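Local coordinates for spherulin-3A (Physarum polycephalum, PDB 1HDF), which serves as a calcium-loaded, dimeric structural protein of the cytoplasm, built on the beta/gamma-crystallin domain fold, at residues 59-64 against 93-98; 69-74 against 85-90; 35-40 against 89-94; 15-20 against 28-33. All coordinates share one frame; numbering follows the deposited sequence.

Contact 1. Residues 59-64 against 93-98. With CA (calcium ion), chain D.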
# COMPACT_ATOMS: atom_id res chain seq x y z
N PHE A 59 -10.70 -11.37 5.40
CA PHE A 59 -11.91 -11.53 4.62
C PHE A 59 -11.60 -12.43 3.43
O PHE A 59 -10.83 -12.07 2.53
CB PHE A 59 -12.42 -10.16 4.15
CG PHE A 59 -12.76 -9.21 5.28
CD1 PHE A 59 -11.76 -8.51 5.94
CD2 PHE A 59 -14.07 -9.06 5.70
CE1 PHE A 59 -12.06 -7.65 7.01
CE2 PHE A 59 -14.39 -8.21 6.77
CZ PHE A 59 -13.38 -7.51 7.42
N ILE A 60 -12.19 -13.62 3.42
CA ILE A 60 -11.97 -14.58 2.36
C ILE A 60 -13.16 -14.60 1.39
O ILE A 60 -14.31 -14.66 1.81
CB ILE A 60 -11.75 -15.99 2.95
CG1 ILE A 60 -12.92 -16.34 3.89
CG2 ILE A 60 -10.43 -16.03 3.71
CD1 ILE A 60 -12.83 -17.73 4.48
N PHE A 61 -12.86 -14.54 0.09
CA PHE A 61 -13.89 -14.51 -0.95
C PHE A 61 -13.88 -15.74 -1.84
O PHE A 61 -12.82 -16.28 -2.15
CB PHE A 61 -13.71 -13.26 -1.81
CG PHE A 61 -13.77 -12.00 -1.02
CD1 PHE A 61 -12.71 -11.65 -0.18
CD2 PHE A 61 -14.91 -11.20 -1.04
CE1 PHE A 61 -12.80 -10.54 0.64
CE2 PHE A 61 -15.00 -10.09 -0.23
CZ PHE A 61 -13.95 -9.75 0.62
N LYS A 62 -15.07 -16.16 -2.27
CA LYS A 62 -15.17 -17.33 -3.11
C LYS A 62 -14.56 -17.09 -4.48
O LYS A 62 -14.00 -18.00 -5.08
CB LYS A 62 -16.62 -17.76 -3.27
CG LYS A 62 -16.78 -19.05 -4.06
CD LYS A 62 -18.09 -19.73 -3.74
CE LYS A 62 -18.09 -21.16 -4.22
NZ LYS A 62 -19.37 -21.85 -3.91
N ASP A 63 -14.68 -15.86 -4.97
CA ASP A 63 -14.14 -15.52 -6.28
C ASP A 63 -12.97 -14.55 -6.16
O ASP A 63 -12.65 -14.06 -5.08
CB ASP A 63 -15.23 -14.89 -7.16
CG ASP A 63 -16.42 -15.81 -7.36
OD1 ASP A 63 -16.22 -17.04 -7.36
OD2 ASP A 63 -17.55 -15.30 -7.52
N ASP A 64 -12.33 -14.29 -7.29
CA ASP A 64 -11.20 -13.37 -7.34
C ASP A 64 -11.74 -11.95 -7.26
O ASP A 64 -12.94 -11.71 -7.42
CB ASP A 64 -10.46 -13.53 -8.66
CG ASP A 64 -11.32 -13.15 -9.85
OD1 ASP A 64 -12.33 -13.84 -10.08
OD2 ASP A 64 -11.00 -12.16 -10.54
N SER A 93 -9.63 -15.03 -3.34
CA SER A 93 -9.10 -13.71 -3.03
C SER A 93 -9.25 -13.49 -1.52
O SER A 93 -10.03 -14.18 -0.86
CB SER A 93 -9.83 -12.60 -3.82
OG SER A 93 -11.20 -12.51 -3.50
N MSE A 94 -8.50 -12.54 -0.98
CA MSE A 94 -8.57 -12.30 0.45
C MSE A 94 -8.00 -10.94 0.81
O MSE A 94 -7.08 -10.45 0.16
CB MSE A 94 -7.81 -13.42 1.18
CG MSE A 94 -7.71 -13.25 2.68
SE MSE A 94 -6.95 -14.81 3.58
CE MSE A 94 -5.09 -14.48 3.23
N ILE A 95 -8.58 -10.34 1.85
CA ILE A 95 -8.14 -9.04 2.37
C ILE A 95 -7.66 -9.25 3.81
O ILE A 95 -8.36 -9.85 4.63
CB ILE A 95 -9.30 -8.00 2.39
CG1 ILE A 95 -9.62 -7.55 0.97
CG2 ILE A 95 -8.90 -6.80 3.23
CD1 ILE A 95 -10.81 -6.61 0.87
N VAL A 96 -6.46 -8.77 4.10
CA VAL A 96 -5.90 -8.88 5.44
C VAL A 96 -5.75 -7.46 5.96
O VAL A 96 -4.98 -6.67 5.40
CB VAL A 96 -4.52 -9.57 5.44
CG1 VAL A 96 -3.99 -9.65 6.86
CG2 VAL A 96 -4.63 -10.97 4.83
N ALA A 97 -6.49 -7.13 7.01
CA ALA A 97 -6.44 -5.78 7.57
C ALA A 97 -6.12 -5.80 9.06
O ALA A 97 -6.62 -6.65 9.81
CB ALA A 97 -7.77 -5.08 7.33
N THR A 98 -5.30 -4.85 9.49
CA THR A 98 -4.90 -4.76 10.88
C THR A 98 -5.37 -3.48 11.56
O THR A 98 -5.82 -2.54 10.91
CB THR A 98 -3.37 -4.81 11.03
OG1 THR A 98 -2.80 -3.58 10.54
CG2 THR A 98 -2.80 -5.99 10.25
CA CA D . -13.13 -19.90 -6.19
O HOH W 1 -14.48 -18.75 -8.28
O HOH W 2 -12.52 -20.31 -8.72
O HOH W 3 -15.31 -21.62 -6.33
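Ser-93 OG sits between its own backbone N and carbonyl carbon (chi1 63°), while Phe-61 CG lies anti to its carbonyl carbon. Both side chains share one face of an antiparallel pair in the second Greek key of the beta/gamma-crystallin domain. Phe-59 and Ile-95 form a hydrogen-bonded pair: Phe-59 N gives to Ile-95 O at 2.9 Å, in the carbonyl plane, and Ile-95 N returns the bond to Phe-59 O. On the same face Phe-59, Phe-61 and Ile-95 pack against the second subunit. On the other face Met-94, modelled as selenomethionine, extends with CG anti to its N and bends at chi3 (80°). It crosses Ile-60 obliquely, SE 3.7 Å from Ile-60 CG2, and its end runs on into the domain core against Leu-17 and Val-30. Beyond the strand, Lys-62 O binds a calcium ion at 2.4 Å. The turn after it is held by the Ser-93 hydroxyl, which donates to Asp-63 O and accepts from Phe-66 N. An alanine here would lose both bonds and would probably loosen the turn beside that ion. The bond from Ser-93 OG to Asp-63 O is short, 2.6 Å, and lies in the carbonyl plane.

Contact 2. Residues 69-74 against 85-90; sequences NFIRLE and RNLNDA. With CA (calcium ion), chain C; CA (calcium ion), chain D.
Asp-89 OD1 is the best-held polar atom, with one grip: it binds a calcium ion at 2.3 Å. Lys-19 O, Val-46 O, Ser-48 OG and two waters complete that site. One residue on, Ala-90 O binds the second calcium ion at 2.5 Å, so consecutive residues of 85-90 serve both sites. The start of the same loop packs on strand 70-73 with no direct hydrogen bond between the two segments.

Ile-71 carries this packing. Its CG1 takes the crowded position between backbone N and carbonyl carbon (chi1 63°), and CD1 reaches out over one face of the Arg-85 guanidinium, toward its rim. Ile-71 CD1 lies 3.4 Å from Arg-85 NH1. Arg-85 CB and CG touch the same methyl, and bends at chi2 and chi3 fold the guanidinium back over it. One water joins the segments further along: it donates to Arg-72 O at 2.8 Å and accepts from Arg-85 NH1. Leu-87 meets Ile-71 tip to tip, with Leu-87 CD1 3.9 Å from Ile-71 CG1. Its other methyl, Leu-87 CD2, lies 3.7 Å from Asn-69 ND2, where the two side chains cross obliquely.

Arg-72 points away from the loop and makes hydrogen bonds through NH1 to Phe-66 O and Gly-68 O of the second subunit. On the side away from Arg-72, residues 85-87 lie against strand 70-73, the last strand of its sheet within this chain. There Ile-71 and Leu-87 both touch Ile-60 of strand 56-61, while Leu-73 reaches Val-50 and Val-52 of strand 49-52 in the other sheet.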
# COMPACT_ATOMS: atom_id res chain seq x y z
N ASN A 69 -19.56 -15.02 -2.51
CA ASN A 69 -19.78 -15.20 -1.08
C ASN A 69 -18.47 -15.03 -0.31
O ASN A 69 -17.39 -15.34 -0.82
CB ASN A 69 -20.36 -16.59 -0.80
CG ASN A 69 -20.45 -16.90 0.69
OD1 ASN A 69 -21.03 -16.13 1.45
ND2 ASN A 69 -19.87 -18.03 1.10
N PHE A 70 -18.57 -14.54 0.92
CA PHE A 70 -17.38 -14.33 1.72
C PHE A 70 -17.74 -14.26 3.20
O PHE A 70 -18.92 -14.23 3.55
CB PHE A 70 -16.70 -13.03 1.28
CG PHE A 70 -17.50 -11.79 1.56
CD1 PHE A 70 -18.45 -11.34 0.65
CD2 PHE A 70 -17.33 -11.08 2.75
CE1 PHE A 70 -19.21 -10.21 0.91
CE2 PHE A 70 -18.08 -9.95 3.02
CZ PHE A 70 -19.03 -9.51 2.11
N ILE A 71 -16.73 -14.26 4.06
CA ILE A 71 -16.94 -14.16 5.50
C ILE A 71 -15.77 -13.45 6.17
O ILE A 71 -14.65 -13.45 5.65
CB ILE A 71 -17.09 -15.55 6.18
CG1 ILE A 71 -15.79 -16.34 6.03
CG2 ILE A 71 -18.30 -16.30 5.60
CD1 ILE A 71 -15.72 -17.57 6.92
N ARG A 72 -16.05 -12.85 7.32
CA ARG A 72 -15.02 -12.16 8.08
C ARG A 72 -14.40 -13.09 9.12
O ARG A 72 -15.12 -13.81 9.83
CB ARG A 72 -15.63 -10.95 8.78
CG ARG A 72 -14.75 -10.34 9.86
CD ARG A 72 -15.43 -9.13 10.49
NE ARG A 72 -16.76 -9.48 10.99
CZ ARG A 72 -17.70 -8.59 11.27
NH1 ARG A 72 -17.46 -7.29 11.11
NH2 ARG A 72 -18.89 -8.99 11.70
N LEU A 73 -13.08 -13.09 9.21
CA LEU A 73 -12.39 -13.92 10.20
C LEU A 73 -11.82 -12.99 11.26
O LEU A 73 -11.12 -12.03 10.94
CB LEU A 73 -11.29 -14.77 9.55
CG LEU A 73 -11.80 -15.83 8.58
CD1 LEU A 73 -10.66 -16.77 8.20
CD2 LEU A 73 -12.97 -16.62 9.22
N GLU A 74 -12.13 -13.27 12.52
CA GLU A 74 -11.70 -12.46 13.65
C GLU A 74 -10.24 -12.67 14.03
O GLU A 74 -9.66 -13.72 13.76
CB GLU A 74 -12.57 -12.79 14.87
CG GLU A 74 -14.05 -12.59 14.64
CD GLU A 74 -14.39 -11.15 14.35
OE1 GLU A 74 -13.88 -10.27 15.06
OE2 GLU A 74 -15.16 -10.87 13.42
N ARG A 85 -17.92 -23.36 6.91
CA ARG A 85 -18.34 -22.02 6.52
C ARG A 85 -18.67 -21.97 5.02
O ARG A 85 -18.73 -20.90 4.43
CB ARG A 85 -17.24 -20.99 6.83
CG ARG A 85 -16.70 -21.04 8.26
CD ARG A 85 -17.82 -20.87 9.30
NE ARG A 85 -18.49 -19.57 9.20
CZ ARG A 85 -17.97 -18.41 9.59
NH1 ARG A 85 -16.75 -18.35 10.11
NH2 ARG A 85 -18.68 -17.30 9.45
N ASN A 86 -18.87 -23.14 4.42
CA ASN A 86 -19.20 -23.26 3.00
C ASN A 86 -18.13 -22.71 2.09
O ASN A 86 -18.42 -22.29 0.96
CB ASN A 86 -20.51 -22.53 2.70
CG ASN A 86 -21.65 -23.01 3.56
OD1 ASN A 86 -22.09 -24.16 3.46
ND2 ASN A 86 -22.15 -22.12 4.42
N LEU A 87 -16.88 -22.72 2.54
CA LEU A 87 -15.80 -22.20 1.71
C LEU A 87 -14.58 -23.10 1.56
O LEU A 87 -13.46 -22.62 1.42
CB LEU A 87 -15.36 -20.83 2.25
CG LEU A 87 -16.37 -19.70 2.03
CD1 LEU A 87 -15.90 -18.43 2.72
CD2 LEU A 87 -16.55 -19.48 0.54
N ASN A 88 -14.79 -24.41 1.58
CA ASN A 88 -13.68 -25.34 1.43
C ASN A 88 -13.27 -25.37 -0.05
O ASN A 88 -14.13 -25.34 -0.93
CB ASN A 88 -14.09 -26.74 1.88
CG ASN A 88 -12.91 -27.71 1.94
OD1 ASN A 88 -13.07 -28.90 1.72
ND2 ASN A 88 -11.73 -27.19 2.26
N ASP A 89 -11.97 -25.41 -0.31
CA ASP A 89 -11.45 -25.43 -1.68
C ASP A 89 -12.20 -24.48 -2.61
O ASP A 89 -12.64 -24.88 -3.69
CB ASP A 89 -11.54 -26.85 -2.28
CG ASP A 89 -10.78 -27.87 -1.46
OD1 ASP A 89 -9.74 -27.52 -0.87
OD2 ASP A 89 -11.22 -29.04 -1.43
N ALA A 90 -12.34 -23.22 -2.21
CA ALA A 90 -13.07 -22.27 -3.05
C ALA A 90 -12.63 -20.82 -2.95
O ALA A 90 -13.08 -19.99 -3.74
CB ALA A 90 -14.56 -22.38 -2.75
CA CA C . -8.01 -28.32 0.41
CA CA D . -13.13 -19.90 -6.19
O HOH W 4 -16.08 -15.72 11.60
O HOH W 5 -9.12 -30.68 0.72
O HOH W 6 -7.11 -29.23 -1.72
O HOH W 1 -14.48 -18.75 -8.28
O HOH W 2 -12.52 -20.31 -8.72
O HOH W 3 -15.31 -21.62 -6.33

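Contact 3. Residues 35-40 against 89-94; sequences YDFRSV and DAISSM. With CA (calcium ion), chain D; CA (calcium ion), chain C.
The Phe-37 ring has Ser-93 N over one face, 3.5 Å above the plane and offset toward the rim. Ile-91 CG2 and the start of Met-94 come at it obliquely. Phe-37 and Ile-91 lie side by side and point the same way, with Phe-37 CE2 3.5 Å from Ile-91 CG2. Met-94 crosses obliquely at the ring tip, where its CB is 3.6 Å from Phe-37 CZ. Phe-37 CG stands anti to the carbonyl carbon (chi1 -84°), which lays the ring along the backbone of 91-94. The ring also touches Leu-17 and Leu-43.

The backbone fixes where the ring starts. Phe-37 N donates to Ser-92 O at 2.9 Å in a nearly straight bond (175°), though it approaches from above the carbonyl plane. Phe-37 opens the short 3-10 segment 37-39. At its start, the contact of Asp-36 OD1 with Arg-38 N is consistent with an Asx turn, though both atoms are less surely placed. Asp-36 O is gripped twice, by Ser-39 N and by Ser-39 OG at 2.7 Å. Arg-38 NH1 forms a salt bridge with Asp-36 OD2.

An alanine in place of Phe-37 would lose the whole ring and would probably leave Ile-91, Met-94 and the backbone at Ser-93 less well packed.

Ser-92 faces two ways. Its carbonyl holds Phe-37, while Ser-92 OG binds a calcium ion at 2.4 Å beside Ala-90 O, with Asn-44 as a further hydrogen-bond partner. Metal coordination probably polarises that hydroxyl. The ring packing and the calcium site therefore meet in Ser-92 and its neighbours.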
# COMPACT_ATOMS: atom_id res chain seq x y z
N TYR A 35 -5.82 -10.08 -4.45
CA TYR A 35 -7.07 -10.04 -5.23
C TYR A 35 -7.29 -11.21 -6.17
O TYR A 35 -8.36 -11.33 -6.78
CB TYR A 35 -7.17 -8.72 -6.01
CG TYR A 35 -6.11 -8.52 -7.06
CD1 TYR A 35 -6.21 -9.13 -8.32
CD2 TYR A 35 -5.00 -7.72 -6.81
CE1 TYR A 35 -5.22 -8.95 -9.29
CE2 TYR A 35 -4.00 -7.54 -7.77
CZ TYR A 35 -4.11 -8.14 -9.00
OH TYR A 35 -3.13 -7.94 -9.95
N ASP A 36 -6.29 -12.08 -6.29
CA ASP A 36 -6.43 -13.26 -7.15
C ASP A 36 -5.44 -14.35 -6.75
O ASP A 36 -4.26 -14.29 -7.07
CB ASP A 36 -6.22 -12.90 -8.62
CG ASP A 36 -6.75 -13.98 -9.56
OD1 ASP A 36 -6.97 -15.13 -9.11
OD2 ASP A 36 -6.96 -13.67 -10.76
N PHE A 37 -5.95 -15.35 -6.03
CA PHE A 37 -5.15 -16.47 -5.57
C PHE A 37 -4.50 -17.21 -6.74
O PHE A 37 -3.64 -18.07 -6.55
CB PHE A 37 -6.03 -17.43 -4.76
CG PHE A 37 -6.19 -17.03 -3.32
CD1 PHE A 37 -6.16 -15.69 -2.95
CD2 PHE A 37 -6.38 -17.99 -2.34
CE1 PHE A 37 -6.30 -15.32 -1.61
CE2 PHE A 37 -6.52 -17.63 -1.00
CZ PHE A 37 -6.48 -16.29 -0.64
N ARG A 38 -4.92 -16.86 -7.95
CA ARG A 38 -4.38 -17.46 -9.16
C ARG A 38 -2.95 -16.99 -9.40
O ARG A 38 -2.21 -17.60 -10.17
CB ARG A 38 -5.23 -17.06 -10.37
CG ARG A 38 -6.11 -18.14 -10.93
CD ARG A 38 -7.39 -18.29 -10.18
NE ARG A 38 -8.55 -18.14 -11.06
CZ ARG A 38 -8.91 -16.99 -11.62
NH1 ARG A 38 -8.22 -15.89 -11.40
NH2 ARG A 38 -9.98 -16.96 -12.41
N SER A 39 -2.58 -15.88 -8.77
CA SER A 39 -1.25 -15.32 -8.93
C SER A 39 -0.21 -16.17 -8.21
O SER A 39 0.99 -15.98 -8.41
CB SER A 39 -1.21 -13.89 -8.39
OG SER A 39 -1.60 -13.84 -7.03
N VAL A 40 -0.67 -17.10 -7.38
CA VAL A 40 0.21 -18.00 -6.63
C VAL A 40 -0.09 -19.43 -7.08
O VAL A 40 -1.19 -19.93 -6.86
CB VAL A 40 -0.01 -17.87 -5.11
CG1 VAL A 40 0.94 -18.81 -4.36
CG2 VAL A 40 0.20 -16.43 -4.66
N ASP A 89 -11.97 -25.41 -0.31
CA ASP A 89 -11.45 -25.43 -1.68
C ASP A 89 -12.20 -24.48 -2.61
O ASP A 89 -12.64 -24.88 -3.69
CB ASP A 89 -11.54 -26.85 -2.28
CG ASP A 89 -10.78 -27.87 -1.46
OD1 ASP A 89 -9.74 -27.52 -0.87
OD2 ASP A 89 -11.22 -29.04 -1.43
N ALA A 90 -12.34 -23.22 -2.21
CA ALA A 90 -13.07 -22.27 -3.05
C ALA A 90 -12.63 -20.82 -2.95
O ALA A 90 -13.08 -19.99 -3.74
CB ALA A 90 -14.56 -22.38 -2.75
N ILE A 91 -11.77 -20.51 -1.99
CA ILE A 91 -11.31 -19.14 -1.81
C ILE A 91 -10.44 -18.72 -2.99
O ILE A 91 -9.55 -19.46 -3.41
CB ILE A 91 -10.52 -18.98 -0.50
CG1 ILE A 91 -11.44 -19.32 0.68
CG2 ILE A 91 -10.00 -17.56 -0.36
CD1 ILE A 91 -10.74 -19.31 2.02
N SER A 92 -10.70 -17.53 -3.52
CA SER A 92 -9.95 -17.05 -4.67
C SER A 92 -9.38 -15.64 -4.50
O SER A 92 -8.73 -15.12 -5.40
CB SER A 92 -10.82 -17.12 -5.92
OG SER A 92 -11.26 -18.45 -6.16
N SER A 93 -9.63 -15.03 -3.34
CA SER A 93 -9.10 -13.71 -3.03
C SER A 93 -9.25 -13.49 -1.52
O SER A 93 -10.03 -14.18 -0.86
CB SER A 93 -9.83 -12.60 -3.82
OG SER A 93 -11.20 -12.51 -3.50
N MSE A 94 -8.50 -12.54 -0.98
CA MSE A 94 -8.57 -12.30 0.45
C MSE A 94 -8.00 -10.94 0.81
O MSE A 94 -7.08 -10.45 0.16
CB MSE A 94 -7.81 -13.42 1.18
CG MSE A 94 -7.71 -13.25 2.68
SE MSE A 94 -6.95 -14.81 3.58
CE MSE A 94 -5.09 -14.48 3.23
CA CA D . -13.13 -19.90 -6.19
CA CA C . -8.01 -28.32 0.41
O HOH W 5 -9.12 -30.68 0.72
O HOH W 6 -7.11 -29.23 -1.72
O HOH W 1 -14.48 -18.75 -8.28
O HOH W 2 -12.52 -20.31 -8.72
O HOH W 3 -15.31 -21.62 -6.33

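Contact 4. Residues 15-20 against 28-33; sequences VFLYKH and WKVTGN. With CA (calcium ion), chain C.
Phe-16 starts with its CB 4.1 Å from Trp-28 O and turns its ring along Lys-29. The two belong to the antiparallel hairpin 15-18/27-30 of the first Greek key in the crystallin domain. Phe-16 CG stands anti to the carbonyl carbon (chi1 -69°). CD1 then meets CA and CB of Lys-29. Further out, Phe-16 CE1 comes to 3.4 Å from Lys-29 CD, and the lysine chain follows the ring edge with CG in the ring plane. The two side chains run side by side and point the same way. The N-terminal arm adds Val-6 and Pro-10 against the same ring.

Four backbone bonds hold the strands, all in the carbonyl planes of their acceptors. Val-15 pairs with Val-30, and Leu-17 with Trp-28, each through two N-H groups. The straightest is Leu-17 N to Trp-28 O, 2.8 Å. Phe-16 and Lys-29 form the non-hydrogen-bonded pair between them.

The other face carries Val-15, Leu-17, Trp-28 and Val-30. Leu-17 crosses Val-30 obliquely, with Leu-17 CD1 3.9 Å from Val-30 CG2. This face meets Met-94 and Val-96 of the other sheet, so it forms part of the core between the sheets. The Trp-28 ring turns an edge to Leu-17 O, which lies near its plane, 3.6 Å from Trp-28 CE3. The chain turns a corner at Lys-19, whose O binds a calcium ion at 2.3 Å.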
# COMPACT_ATOMS: atom_id res chain seq x y z
N VAL A 15 -1.66 -14.17 8.01
CA VAL A 15 -2.71 -15.16 7.92
C VAL A 15 -2.09 -16.40 7.30
O VAL A 15 -1.45 -16.32 6.26
CB VAL A 15 -3.88 -14.68 7.03
CG1 VAL A 15 -4.91 -15.80 6.90
CG2 VAL A 15 -4.52 -13.44 7.64
N PHE A 16 -2.27 -17.54 7.96
CA PHE A 16 -1.72 -18.79 7.47
C PHE A 16 -2.83 -19.57 6.79
O PHE A 16 -3.86 -19.84 7.40
CB PHE A 16 -1.15 -19.63 8.61
CG PHE A 16 0.10 -19.07 9.23
CD1 PHE A 16 0.82 -18.04 8.61
CD2 PHE A 16 0.59 -19.60 10.43
CE1 PHE A 16 2.00 -17.54 9.18
CE2 PHE A 16 1.77 -19.11 11.01
CZ PHE A 16 2.48 -18.07 10.39
N LEU A 17 -2.60 -19.93 5.53
CA LEU A 17 -3.56 -20.70 4.75
C LEU A 17 -3.00 -22.11 4.56
O LEU A 17 -1.86 -22.27 4.13
CB LEU A 17 -3.79 -20.02 3.39
CG LEU A 17 -4.30 -18.57 3.44
CD1 LEU A 17 -4.46 -18.03 2.02
CD2 LEU A 17 -5.63 -18.52 4.20
N TYR A 18 -3.80 -23.12 4.89
CA TYR A 18 -3.36 -24.50 4.76
C TYR A 18 -4.20 -25.26 3.75
O TYR A 18 -5.42 -25.10 3.70
CB TYR A 18 -3.44 -25.21 6.11
CG TYR A 18 -2.71 -24.50 7.23
CD1 TYR A 18 -3.26 -23.39 7.85
CD2 TYR A 18 -1.46 -24.96 7.66
CE1 TYR A 18 -2.58 -22.73 8.88
CE2 TYR A 18 -0.78 -24.31 8.68
CZ TYR A 18 -1.34 -23.20 9.29
OH TYR A 18 -0.65 -22.54 10.28
N LYS A 19 -3.55 -26.09 2.95
CA LYS A 19 -4.25 -26.86 1.91
C LYS A 19 -5.19 -27.92 2.47
O LYS A 19 -6.24 -28.21 1.87
CB LYS A 19 -3.23 -27.50 0.96
CG LYS A 19 -3.86 -28.13 -0.26
CD LYS A 19 -2.80 -28.55 -1.26
CE LYS A 19 -3.43 -29.14 -2.51
NZ LYS A 19 -2.39 -29.50 -3.52
N HIS A 20 -4.84 -28.53 3.60
CA HIS A 20 -5.71 -29.54 4.18
C HIS A 20 -6.31 -29.04 5.48
O HIS A 20 -5.85 -28.04 6.04
CB HIS A 20 -4.95 -30.84 4.42
CG HIS A 20 -4.45 -31.48 3.16
ND1 HIS A 20 -3.55 -32.52 3.16
CD2 HIS A 20 -4.71 -31.20 1.86
CE1 HIS A 20 -3.27 -32.86 1.91
NE2 HIS A 20 -3.97 -32.07 1.10
N TRP A 28 0.74 -21.37 3.40
CA TRP A 28 1.12 -20.06 2.90
C TRP A 28 0.89 -18.96 3.95
O TRP A 28 -0.13 -18.95 4.66
CB TRP A 28 0.29 -19.72 1.65
CG TRP A 28 0.57 -20.58 0.44
CD1 TRP A 28 1.51 -20.37 -0.52
CD2 TRP A 28 -0.14 -21.77 0.05
NE1 TRP A 28 1.44 -21.34 -1.49
CE2 TRP A 28 0.44 -22.22 -1.16
CE3 TRP A 28 -1.19 -22.50 0.60
CZ2 TRP A 28 -0.01 -23.36 -1.83
CZ3 TRP A 28 -1.64 -23.64 -0.06
CH2 TRP A 28 -1.04 -24.06 -1.27
N LYS A 29 1.85 -18.06 4.05
CA LYS A 29 1.72 -16.93 4.96
C LYS A 29 1.35 -15.76 4.07
O LYS A 29 2.03 -15.48 3.08
CB LYS A 29 3.04 -16.64 5.69
CG LYS A 29 3.01 -15.30 6.43
CD LYS A 29 3.95 -15.27 7.62
CE LYS A 29 5.42 -15.30 7.19
NZ LYS A 29 6.32 -15.27 8.38
N VAL A 30 0.27 -15.08 4.41
CA VAL A 30 -0.19 -13.95 3.63
C VAL A 30 -0.30 -12.69 4.48
O VAL A 30 -0.68 -12.75 5.64
CB VAL A 30 -1.57 -14.21 3.02
CG1 VAL A 30 -2.05 -12.98 2.27
CG2 VAL A 30 -1.52 -15.41 2.10
N THR A 31 0.04 -11.56 3.89
CA THR A 31 -0.08 -10.26 4.55
C THR A 31 -0.65 -9.36 3.46
O THR A 31 -0.60 -9.71 2.28
CB THR A 31 1.28 -9.69 4.99
OG1 THR A 31 2.05 -9.38 3.82
CG2 THR A 31 2.05 -10.70 5.85
N GLY A 32 -1.20 -8.22 3.85
CA GLY A 32 -1.77 -7.33 2.86
C GLY A 32 -2.93 -8.03 2.18
O GLY A 32 -3.53 -8.94 2.76
N ASN A 33 -3.24 -7.64 0.95
CA ASN A 33 -4.34 -8.24 0.22
C ASN A 33 -3.89 -9.01 -1.02
O ASN A 33 -2.84 -8.73 -1.59
CB ASN A 33 -5.34 -7.16 -0.21
CG ASN A 33 -5.70 -6.22 0.92
OD1 ASN A 33 -5.80 -6.63 2.07
ND2 ASN A 33 -5.91 -4.95 0.59
CA CA C . -8.01 -28.32 0.41
O HOH W 6 -7.11 -29.23 -1.72
O HOH W 5 -9.12 -30.68 0.72

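How the contacts relate
From the N terminus, contact 4 closes first, a short hairpin loop in the first Greek key. Segment 35-40 follows and opens contact 3, the longest loop, which closes at 89-94. Contact 1 opens inside that loop at 59-64 and closes at 93-98, so the two end on overlapping chain. Contact 2 nests within contact 1, joining 69-74 to 85-90. Contacts 1 and 2 reach the same sheet, where strand 56-61 lies between 93-98 and 70-73. Contact 4 belongs to the other sheet. Met-94 packs on its Leu-17 and Val-30, tying the sheets together, and Phe-37 brings segment 35-40 onto Leu-17. Contacts 1, 2 and 3 meet at one calcium ion; contacts 2, 3 and 4 meet at the other.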